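Side-chain contacts in N5-Carboxyaminoimidazole ribonucleotide synthetase (PDB 3ORQ), which catalyses the ATP-dependent conversion of 5-aminoimidazole ribonucleotide and bicarbonate to N5-carboxyaminoimidazole ribonucleotide in purine biosynthesis: residues A[26-31]-A[47-52]; A[55-60]-A[64-69]; A[91-96]-A[100-105]. One frame throughout, in Å; residues are numbered along the deposited sequence.

Interaction 1: residues A[26-31]-A[47-52]; sequences MMAQSA and CPCRYV
Ala28 and Val52 form the middle of this contact, where helix 22-33 meets the loop between strands 37-42 and 55-58. The apolar contacts come first. Ala28 CB rests 3.9 Å from Val52 CG2, and on another flank it meets the sulfur of Cys49, with CB 3.7 Å from SG. The two branches of Val52 divide their work. With chi1 at -70°, CG2 sits between the backbone N and the carbonyl carbon and faces the alanine, while CG1 points opposite to the carbonyl carbon and touches the next side chain of the helix, lying 3.9 Å from Gln29 CG. The glutamine thus lends its aliphatic root to the packing and carries its amide beyond it.

The polar groups lie around this patch. Ala28 CB comes within 3.4 Å of Val52 O, a plain van der Waals approach to a carbonyl whose hydrogen bond comes from Gln32 NE2. Within the loop, Arg50 N donates to Cys47 O over 3.1 Å, closing a type I beta turn, and the backbone of Cys49 is bonded to Gly20. The second subunit packs here too: Gln32 of that chain bonds to Tyr51 O and lies against Gln29 and Val52.

Ala28 also packs on Ile17 and Val38, placing the helix against strands 14-18 and 37-42 of the Rossmann-like preATP-grasp domain. The side chains meet through methyl and methylene groups and a thiol, with one carbonyl oxygen touching the Ala28 methyl, so the spacing here probably depends on shape rather than on bonds between the segments.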
loop_
_atom_site.group_PDB
_atom_site.type_symbol
_atom_site.label_atom_id
_atom_site.label_comp_id
_atom_site.label_asym_id
_atom_site.label_seq_id
_atom_site.Cartn_x
_atom_site.Cartn_y
_atom_site.Cartn_z
HETATM N N MSE A 26 -0.489 1.043 -9.464
HETATM C CA MSE A 26 -0.888 1.472 -8.137
HETATM C C MSE A 26 -2.420 1.322 -7.888
HETATM O O MSE A 26 -2.851 1.037 -6.760
HETATM C CB MSE A 26 -0.379 2.882 -7.915
HETATM C CG MSE A 26 1.159 2.967 -7.880
HETATM SE SE MSE A 26 1.796 4.798 -7.482
HETATM C CE MSE A 26 1.861 5.465 -9.263
HETATM N N MSE A 27 -3.227 1.499 -8.934
HETATM C CA MSE A 27 -4.654 1.232 -8.864
HETATM C C MSE A 27 -4.844 -0.235 -8.537
HETATM O O MSE A 27 -5.704 -0.565 -7.717
HETATM C CB MSE A 27 -5.320 1.444 -10.242
HETATM C CG MSE A 27 -5.598 2.897 -10.669
HETATM SE SE MSE A 27 -6.515 2.955 -12.405
HETATM C CE MSE A 27 -6.492 4.869 -12.697
ATOM N N ALA A 28 -4.095 -1.111 -9.226
ATOM C CA ALA A 28 -4.264 -2.567 -9.065
ATOM C C ALA A 28 -3.828 -3.042 -7.670
ATOM O O ALA A 28 -4.466 -3.954 -7.080
ATOM C CB ALA A 28 -3.485 -3.353 -10.174
ATOM N N GLN A 29 -2.763 -2.422 -7.131
ATOM C CA GLN A 29 -2.349 -2.732 -5.749
ATOM C C GLN A 29 -3.417 -2.364 -4.732
ATOM O O GLN A 29 -3.695 -3.147 -3.820
ATOM C CB GLN A 29 -1.002 -2.108 -5.403
ATOM C CG GLN A 29 0.137 -2.771 -6.231
ATOM C CD GLN A 29 1.545 -2.433 -5.712
ATOM O OE1 GLN A 29 2.072 -3.150 -4.900
ATOM N NE2 GLN A 29 2.113 -1.297 -6.150
ATOM N N SER A 30 -4.064 -1.208 -4.900
ATOM C CA SER A 30 -5.193 -0.883 -4.026
ATOM C C SER A 30 -6.357 -1.861 -4.210
ATOM O O SER A 30 -6.962 -2.318 -3.230
ATOM C CB SER A 30 -5.738 0.539 -4.256
ATOM O OG SER A 30 -4.829 1.463 -3.704
ATOM N N ALA A 31 -6.694 -2.135 -5.454
ATOM C CA ALA A 31 -7.794 -3.034 -5.746
ATOM C C ALA A 31 -7.552 -4.404 -5.115
ATOM O O ALA A 31 -8.472 -4.970 -4.522
ATOM C CB ALA A 31 -7.982 -3.168 -7.239
ATOM N N CYS A 47 4.957 -4.056 -19.148
ATOM C CA CYS A 47 4.256 -3.038 -18.385
ATOM C C CYS A 47 4.349 -3.341 -16.891
ATOM O O CYS A 47 4.163 -4.475 -16.485
ATOM C CB CYS A 47 2.803 -2.891 -18.824
ATOM S SG CYS A 47 1.673 -4.261 -18.404
ATOM N N PRO A 48 4.605 -2.297 -16.073
ATOM C CA PRO A 48 4.717 -2.350 -14.614
ATOM C C PRO A 48 3.525 -3.018 -13.897
ATOM O O PRO A 48 3.696 -3.515 -12.796
ATOM C CB PRO A 48 4.777 -0.870 -14.202
ATOM C CG PRO A 48 5.229 -0.112 -15.473
ATOM C CD PRO A 48 4.754 -0.939 -16.637
ATOM N N CYS A 49 2.336 -3.010 -14.494
ATOM C CA CYS A 49 1.129 -3.484 -13.785
ATOM C C CYS A 49 0.938 -4.998 -13.991
ATOM O O CYS A 49 0.111 -5.627 -13.342
ATOM C CB CYS A 49 -0.106 -2.717 -14.304
ATOM S SG CYS A 49 -1.714 -3.037 -13.457
ATOM N N ARG A 50 1.744 -5.589 -14.861
ATOM C CA ARG A 50 1.474 -6.947 -15.321
ATOM C C ARG A 50 1.426 -7.981 -14.219
ATOM O O ARG A 50 0.600 -8.889 -14.261
ATOM C CB ARG A 50 2.484 -7.381 -16.381
ATOM C CG ARG A 50 2.329 -8.851 -16.712
ATOM C CD ARG A 50 3.101 -9.237 -17.946
ATOM N NE ARG A 50 2.847 -10.624 -18.291
ATOM C CZ ARG A 50 3.561 -11.315 -19.180
ATOM N NH1 ARG A 50 4.575 -10.742 -19.836
ATOM N NH2 ARG A 50 3.279 -12.588 -19.388
ATOM N N TYR A 51 2.298 -7.846 -13.229
ATOM C CA TYR A 51 2.321 -8.829 -12.123
ATOM C C TYR A 51 1.631 -8.416 -10.828
ATOM O O TYR A 51 1.889 -9.005 -9.784
ATOM C CB TYR A 51 3.770 -9.272 -11.873
ATOM C CG TYR A 51 4.375 -9.851 -13.129
ATOM C CD1 TYR A 51 4.114 -11.160 -13.504
ATOM C CD2 TYR A 51 5.132 -9.057 -13.973
ATOM C CE1 TYR A 51 4.662 -11.705 -14.691
ATOM C CE2 TYR A 51 5.697 -9.572 -15.144
ATOM C CZ TYR A 51 5.459 -10.893 -15.489
ATOM O OH TYR A 51 5.983 -11.367 -16.648
ATOM N N VAL A 52 0.795 -7.370 -10.886
ATOM C CA VAL A 52 -0.199 -7.148 -9.847
ATOM C C VAL A 52 -1.648 -7.233 -10.414
ATOM O O VAL A 52 -2.589 -6.571 -9.910
ATOM C CB VAL A 52 0.063 -5.798 -9.144
ATOM C CG1 VAL A 52 1.320 -5.882 -8.304
ATOM C CG2 VAL A 52 0.166 -4.659 -10.138
#

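Interaction 2: residues A[55-60]-A[64-69]; sequences EFIQAK and EKALNQ
Glu64 O is gripped twice by one residue a helical turn later: Asn68 N reaches it over 3.0 Å, as a helix bond should, and Asn68 ND2 over 3.2 Å. The two donors come from opposite faces of the carbonyl plane. The hydrogen bond from the side-chain amide is fairly straight, with 165° at the hydrogen, but its donor is tilted 32° from that plane. This second bond helps fix the rotation of the Asn68 amide, whose OD1 is bonded in turn to Tyr96 OH, just past helix 86-95.

Asn68 does not touch the strand, and the apolar contact is made on another side of helix 64-73, by Ala66. Strand 55-58 is an outer strand of the parallel sheet, and the helix is the connection in a beta-alpha-beta crossover that carries the chain to strand 76-79 at the far side of that sheet. Ile57 CG2, set opposite to the backbone N by a chi1 of -64°, lies 4.2 Å from Ala66 CB. The other branch reaches further along the helix, bringing CD1 within 4.2 Å of Gln69 C.

Ala59 also points at Ala66. Their CB atoms are modelled 3.2 Å apart, tighter than ordinary carbon contact, so the exact spacing there is doubtful. Ala66 packs on Leu41 of the neighbouring strand as well, and Glu55 forms a salt bridge with Lys73 farther down the helix.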
loop_
_atom_site.group_PDB
_atom_site.type_symbol
_atom_site.label_atom_id
_atom_site.label_comp_id
_atom_site.label_asym_id
_atom_site.label_seq_id
_atom_site.Cartn_x
_atom_site.Cartn_y
_atom_site.Cartn_z
ATOM N N GLU A 55 -5.098 -11.167 -14.407
ATOM C CA GLU A 55 -5.010 -11.519 -15.788
ATOM C C GLU A 55 -4.419 -10.363 -16.585
ATOM O O GLU A 55 -4.674 -9.202 -16.288
ATOM C CB GLU A 55 -6.418 -11.858 -16.240
ATOM C CG GLU A 55 -6.554 -12.544 -17.545
ATOM C CD GLU A 55 -7.884 -13.281 -17.634
ATOM O OE1 GLU A 55 -8.579 -13.470 -16.587
ATOM O OE2 GLU A 55 -8.215 -13.668 -18.761
ATOM N N PHE A 56 -3.611 -10.687 -17.588
ATOM C CA PHE A 56 -2.984 -9.689 -18.422
ATOM C C PHE A 56 -3.427 -9.936 -19.872
ATOM O O PHE A 56 -3.306 -11.058 -20.379
ATOM C CB PHE A 56 -1.459 -9.762 -18.274
ATOM C CG PHE A 56 -0.721 -8.950 -19.286
ATOM C CD1 PHE A 56 -0.925 -7.601 -19.376
ATOM C CD2 PHE A 56 0.175 -9.551 -20.177
ATOM C CE1 PHE A 56 -0.255 -6.847 -20.358
ATOM C CE2 PHE A 56 0.854 -8.792 -21.162
ATOM C CZ PHE A 56 0.641 -7.469 -21.244
ATOM N N ILE A 57 -3.994 -8.911 -20.501
ATOM C CA ILE A 57 -4.367 -8.956 -21.898
ATOM C C ILE A 57 -3.412 -8.017 -22.660
ATOM O O ILE A 57 -3.446 -6.782 -22.491
ATOM C CB ILE A 57 -5.773 -8.481 -22.145
ATOM C CG1 ILE A 57 -6.817 -9.402 -21.482
ATOM C CG2 ILE A 57 -6.034 -8.377 -23.662
ATOM C CD1 ILE A 57 -8.260 -8.805 -21.520
ATOM N N GLN A 58 -2.537 -8.610 -23.473
ATOM C CA GLN A 58 -1.596 -7.817 -24.256
ATOM C C GLN A 58 -2.293 -7.447 -25.578
ATOM O O GLN A 58 -2.613 -8.327 -26.383
ATOM C CB GLN A 58 -0.285 -8.588 -24.518
ATOM C CG GLN A 58 0.713 -7.760 -25.339
ATOM C CD GLN A 58 2.099 -8.422 -25.550
ATOM O OE1 GLN A 58 2.298 -9.603 -25.276
ATOM N NE2 GLN A 58 3.053 -7.631 -26.037
ATOM N N ALA A 59 -2.548 -6.159 -25.763
ATOM C CA ALA A 59 -3.163 -5.651 -26.967
ATOM C C ALA A 59 -3.036 -4.132 -27.018
ATOM O O ALA A 59 -2.865 -3.482 -25.996
ATOM C CB ALA A 59 -4.626 -6.072 -27.018
ATOM N N LYS A 60 -3.121 -3.565 -28.210
ATOM C CA LYS A 60 -3.117 -2.107 -28.366
ATOM C C LYS A 60 -4.417 -1.498 -27.855
ATOM O O LYS A 60 -5.454 -2.172 -27.763
ATOM C CB LYS A 60 -2.889 -1.705 -29.833
ATOM C CG LYS A 60 -1.588 -2.234 -30.422
ATOM C CD LYS A 60 -1.345 -1.682 -31.806
ATOM C CE LYS A 60 0.030 -2.111 -32.251
ATOM N NZ LYS A 60 0.491 -1.289 -33.403
ATOM N N GLU A 64 -10.182 -3.431 -30.838
ATOM C CA GLU A 64 -11.582 -3.612 -30.447
ATOM C C GLU A 64 -11.914 -5.009 -29.905
ATOM O O GLU A 64 -12.710 -5.130 -28.969
ATOM C CB GLU A 64 -12.528 -3.240 -31.626
ATOM C CG GLU A 64 -14.031 -3.302 -31.299
ATOM C CD GLU A 64 -14.965 -2.787 -32.433
ATOM O OE1 GLU A 64 -14.547 -1.932 -33.276
ATOM O OE2 GLU A 64 -16.133 -3.244 -32.467
ATOM N N LYS A 65 -11.319 -6.050 -30.491
ATOM C CA LYS A 65 -11.551 -7.418 -30.002
ATOM C C LYS A 65 -11.037 -7.560 -28.564
ATOM O O LYS A 65 -11.688 -8.157 -27.710
ATOM C CB LYS A 65 -10.873 -8.496 -30.876
ATOM C CG LYS A 65 -11.174 -8.438 -32.360
ATOM C CD LYS A 65 -12.430 -9.208 -32.731
ATOM C CE LYS A 65 -12.602 -9.268 -34.262
ATOM N NZ LYS A 65 -13.947 -9.767 -34.655
ATOM N N ALA A 66 -9.841 -7.040 -28.332
ATOM C CA ALA A 66 -9.198 -7.156 -27.024
ATOM C C ALA A 66 -9.963 -6.331 -25.982
ATOM O O ALA A 66 -10.193 -6.821 -24.883
ATOM C CB ALA A 66 -7.785 -6.725 -27.093
ATOM N N LEU A 67 -10.383 -5.111 -26.347
ATOM C CA LEU A 67 -11.139 -4.284 -25.398
ATOM C C LEU A 67 -12.461 -4.991 -25.032
ATOM O O LEU A 67 -12.868 -4.980 -23.867
ATOM C CB LEU A 67 -11.366 -2.857 -25.911
ATOM C CG LEU A 67 -10.140 -1.945 -26.095
ATOM C CD1 LEU A 67 -10.486 -0.744 -26.995
ATOM C CD2 LEU A 67 -9.549 -1.465 -24.749
ATOM N N ASN A 68 -13.091 -5.660 -26.010
ATOM C CA ASN A 68 -14.266 -6.443 -25.701
ATOM C C ASN A 68 -14.047 -7.658 -24.789
ATOM O O ASN A 68 -14.865 -7.926 -23.903
ATOM C CB ASN A 68 -15.030 -6.810 -26.949
ATOM C CG ASN A 68 -16.089 -5.791 -27.261
ATOM O OD1 ASN A 68 -17.224 -5.895 -26.758
ATOM N ND2 ASN A 68 -15.729 -4.765 -28.065
ATOM N N GLN A 69 -12.953 -8.385 -25.021
ATOM C CA GLN A 69 -12.530 -9.421 -24.102
ATOM C C GLN A 69 -12.319 -8.868 -22.687
ATOM O O GLN A 69 -12.712 -9.492 -21.708
ATOM C CB GLN A 69 -11.278 -10.135 -24.620
ATOM C CG GLN A 69 -11.607 -11.222 -25.664
ATOM C CD GLN A 69 -12.586 -12.295 -25.114
ATOM O OE1 GLN A 69 -13.788 -12.277 -25.410
ATOM N NE2 GLN A 69 -12.063 -13.213 -24.302
#

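Interaction 3: residues A[91-96]-A[100-105]; sequences LLCEKY and QGYQAI
Cys93 carries almost the whole of this contact, pressing its sulfur against the backbone at Gly101. SG lies 3.6 Å from Gly101 C and 3.7 Å from Gly101 CA, so a single thiol is seated on the loop backbone just ahead of helix 103-109. Its torsion sends it there: at chi1 -71° the sulfur is opposite the carbonyl carbon and beside the backbone N, leaning off the helix toward the loop. Gly101 has phi 70°, a conformation that suits glycine whatever its neighbours, and Ile98 from the connecting loop also packs on Cys93.

Outward from this spot the packing slackens. Tyr102, at the N-cap position of the second helix, comes nearest to the same sulfur with its backbone, Cys93 SG being 4.0 Å from Tyr102 N. Its side chain stays farther off, with Tyr102 CB 4.4 Å from Cys93 SG. The sulfur lies at the edge of the ring, near its plane, and the Tyr102 side chain also packs on Leu89 and Lys90. Glu94, which is exposed, forms a salt bridge with Lys90 and makes no direct contact with the second segment.

At the end of the first segment Leu92 O takes backbone bonds from both Lys95 N and Tyr96 N. Lys95 CG sits over one face of the Tyr96 ring, toward its rim, and NZ bonds to the phenol, 3.1 Å from Tyr96 OH. Helix 86-95 packs on helix 64-73, while 100-105 packs on Tyr79 of strand 76-79, a helical layer beside the parallel sheet of a Rossmann-like domain.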
loop_
_atom_site.group_PDB
_atom_site.type_symbol
_atom_site.label_atom_id
_atom_site.label_comp_id
_atom_site.label_asym_id
_atom_site.label_seq_id
_atom_site.Cartn_x
_atom_site.Cartn_y
_atom_site.Cartn_z
ATOM N N LEU A 91 -18.500 2.974 -27.580
ATOM C CA LEU A 91 -18.946 1.606 -27.814
ATOM C C LEU A 91 -18.882 0.697 -26.573
ATOM O O LEU A 91 -19.787 -0.066 -26.336
ATOM C CB LEU A 91 -18.116 0.959 -28.912
ATOM C CG LEU A 91 -18.389 1.474 -30.317
ATOM C CD1 LEU A 91 -17.797 0.469 -31.313
ATOM C CD2 LEU A 91 -19.911 1.739 -30.566
ATOM N N LEU A 92 -17.808 0.788 -25.803
ATOM C CA LEU A 92 -17.614 -0.034 -24.612
ATOM C C LEU A 92 -18.534 0.373 -23.451
ATOM O O LEU A 92 -19.041 -0.493 -22.762
ATOM C CB LEU A 92 -16.170 0.051 -24.143
ATOM C CG LEU A 92 -15.091 -0.828 -24.759
ATOM C CD1 LEU A 92 -13.791 -0.550 -24.000
ATOM C CD2 LEU A 92 -15.425 -2.349 -24.732
ATOM N N CYS A 93 -18.748 1.680 -23.259
ATOM C CA CYS A 93 -19.631 2.188 -22.216
ATOM C C CYS A 93 -21.008 1.690 -22.465
ATOM O O CYS A 93 -21.762 1.469 -21.522
ATOM C CB CYS A 93 -19.728 3.714 -22.242
ATOM S SG CYS A 93 -18.277 4.476 -21.703
ATOM N N GLU A 94 -21.327 1.528 -23.747
ATOM C CA GLU A 94 -22.686 1.149 -24.132
ATOM C C GLU A 94 -22.933 -0.333 -23.856
ATOM O O GLU A 94 -24.063 -0.713 -23.621
ATOM C CB GLU A 94 -23.003 1.530 -25.602
ATOM C CG GLU A 94 -23.009 3.060 -25.876
ATOM C CD GLU A 94 -22.957 3.454 -27.389
ATOM O OE1 GLU A 94 -22.685 2.598 -28.272
ATOM O OE2 GLU A 94 -23.191 4.635 -27.698
ATOM N N LYS A 95 -21.891 -1.155 -23.866
ATOM C CA LYS A 95 -22.072 -2.579 -23.664
ATOM C C LYS A 95 -21.681 -3.052 -22.259
ATOM O O LYS A 95 -22.231 -4.024 -21.761
ATOM C CB LYS A 95 -21.268 -3.357 -24.704
ATOM C CG LYS A 95 -21.620 -4.829 -24.780
ATOM C CD LYS A 95 -20.874 -5.541 -25.929
ATOM C CE LYS A 95 -21.365 -6.995 -26.088
ATOM N NZ LYS A 95 -20.284 -7.941 -26.527
ATOM N N TYR A 96 -20.737 -2.368 -21.618
ATOM C CA TYR A 96 -20.259 -2.776 -20.300
ATOM C C TYR A 96 -20.359 -1.669 -19.275
ATOM O O TYR A 96 -20.757 -0.588 -19.591
ATOM C CB TYR A 96 -18.809 -3.244 -20.401
ATOM C CG TYR A 96 -18.599 -4.263 -21.487
ATOM C CD1 TYR A 96 -18.915 -5.619 -21.268
ATOM C CD2 TYR A 96 -18.100 -3.879 -22.752
ATOM C CE1 TYR A 96 -18.759 -6.572 -22.290
ATOM C CE2 TYR A 96 -17.927 -4.813 -23.765
ATOM C CZ TYR A 96 -18.270 -6.159 -23.538
ATOM O OH TYR A 96 -18.098 -7.092 -24.545
ATOM N N GLN A 100 -17.300 5.965 -15.483
ATOM C CA GLN A 100 -16.548 7.136 -15.966
ATOM C C GLN A 100 -17.013 7.684 -17.312
ATOM O O GLN A 100 -16.742 8.856 -17.632
ATOM C CB GLN A 100 -15.048 6.801 -16.036
ATOM C CG GLN A 100 -14.355 6.832 -14.702
ATOM C CD GLN A 100 -12.939 6.294 -14.811
ATOM O OE1 GLN A 100 -12.731 5.099 -15.057
ATOM N NE2 GLN A 100 -11.955 7.185 -14.672
ATOM N N GLY A 101 -17.729 6.878 -18.106
ATOM C CA GLY A 101 -18.307 7.386 -19.387
ATOM C C GLY A 101 -17.193 7.650 -20.386
ATOM O O GLY A 101 -16.053 7.181 -20.188
ATOM N N TYR A 102 -17.495 8.354 -21.470
ATOM C CA TYR A 102 -16.502 8.656 -22.507
ATOM C C TYR A 102 -16.328 10.172 -22.691
ATOM O O TYR A 102 -15.414 10.613 -23.374
ATOM C CB TYR A 102 -16.877 8.003 -23.854
ATOM C CG TYR A 102 -18.152 8.581 -24.427
ATOM C CD1 TYR A 102 -19.402 8.171 -23.938
ATOM C CD2 TYR A 102 -18.116 9.591 -25.390
ATOM C CE1 TYR A 102 -20.582 8.704 -24.425
ATOM C CE2 TYR A 102 -19.308 10.140 -25.890
ATOM C CZ TYR A 102 -20.536 9.689 -25.394
ATOM O OH TYR A 102 -21.722 10.218 -25.865
ATOM N N GLN A 103 -17.186 10.958 -22.069
ATOM C CA GLN A 103 -17.152 12.408 -22.273
ATOM C C GLN A 103 -15.840 13.010 -21.767
ATOM O O GLN A 103 -15.246 13.862 -22.427
ATOM C CB GLN A 103 -18.354 13.090 -21.588
ATOM C CG GLN A 103 -18.404 14.596 -21.804
ATOM C CD GLN A 103 -19.308 15.313 -20.804
ATOM O OE1 GLN A 103 -19.436 14.876 -19.666
ATOM N NE2 GLN A 103 -19.901 16.445 -21.217
ATOM N N ALA A 104 -15.422 12.602 -20.569
ATOM C CA ALA A 104 -14.220 13.165 -19.978
ATOM C C ALA A 104 -13.090 12.963 -20.961
ATOM O O ALA A 104 -12.414 13.919 -21.346
ATOM C CB ALA A 104 -13.902 12.500 -18.639
ATOM N N ILE A 105 -12.910 11.717 -21.400
ATOM C CA ILE A 105 -11.833 11.373 -22.308
ATOM C C ILE A 105 -11.929 12.108 -23.608
ATOM O O ILE A 105 -10.957 12.713 -24.002
ATOM C CB ILE A 105 -11.773 9.873 -22.610
ATOM C CG1 ILE A 105 -11.301 9.098 -21.378
ATOM C CG2 ILE A 105 -10.860 9.620 -23.806
ATOM C CD1 ILE A 105 -9.804 9.197 -21.060
#

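From the N terminus the contacts come in series, none nesting in or crossing another. Interaction 1 closes a loop that includes strand 37-42, interaction 2 a short loop between strand 55-58 and helix 64-73, and interaction 3 the link between helices 86-95 and 103-109. All lie in the preATP-grasp domain. Interactions 1 and 2 touch through Phe56, whose CE1 is 3.8 Å from Cys47 SG, joining the first loop to the outer strand. Interactions 2 and 3 meet where Leu92 packs on helix 64-73, with Leu92 CD2 3.8 Å from Leu67 O. Interactions 1 and 3 remain apart, their nearest atoms about 6 Å from each other.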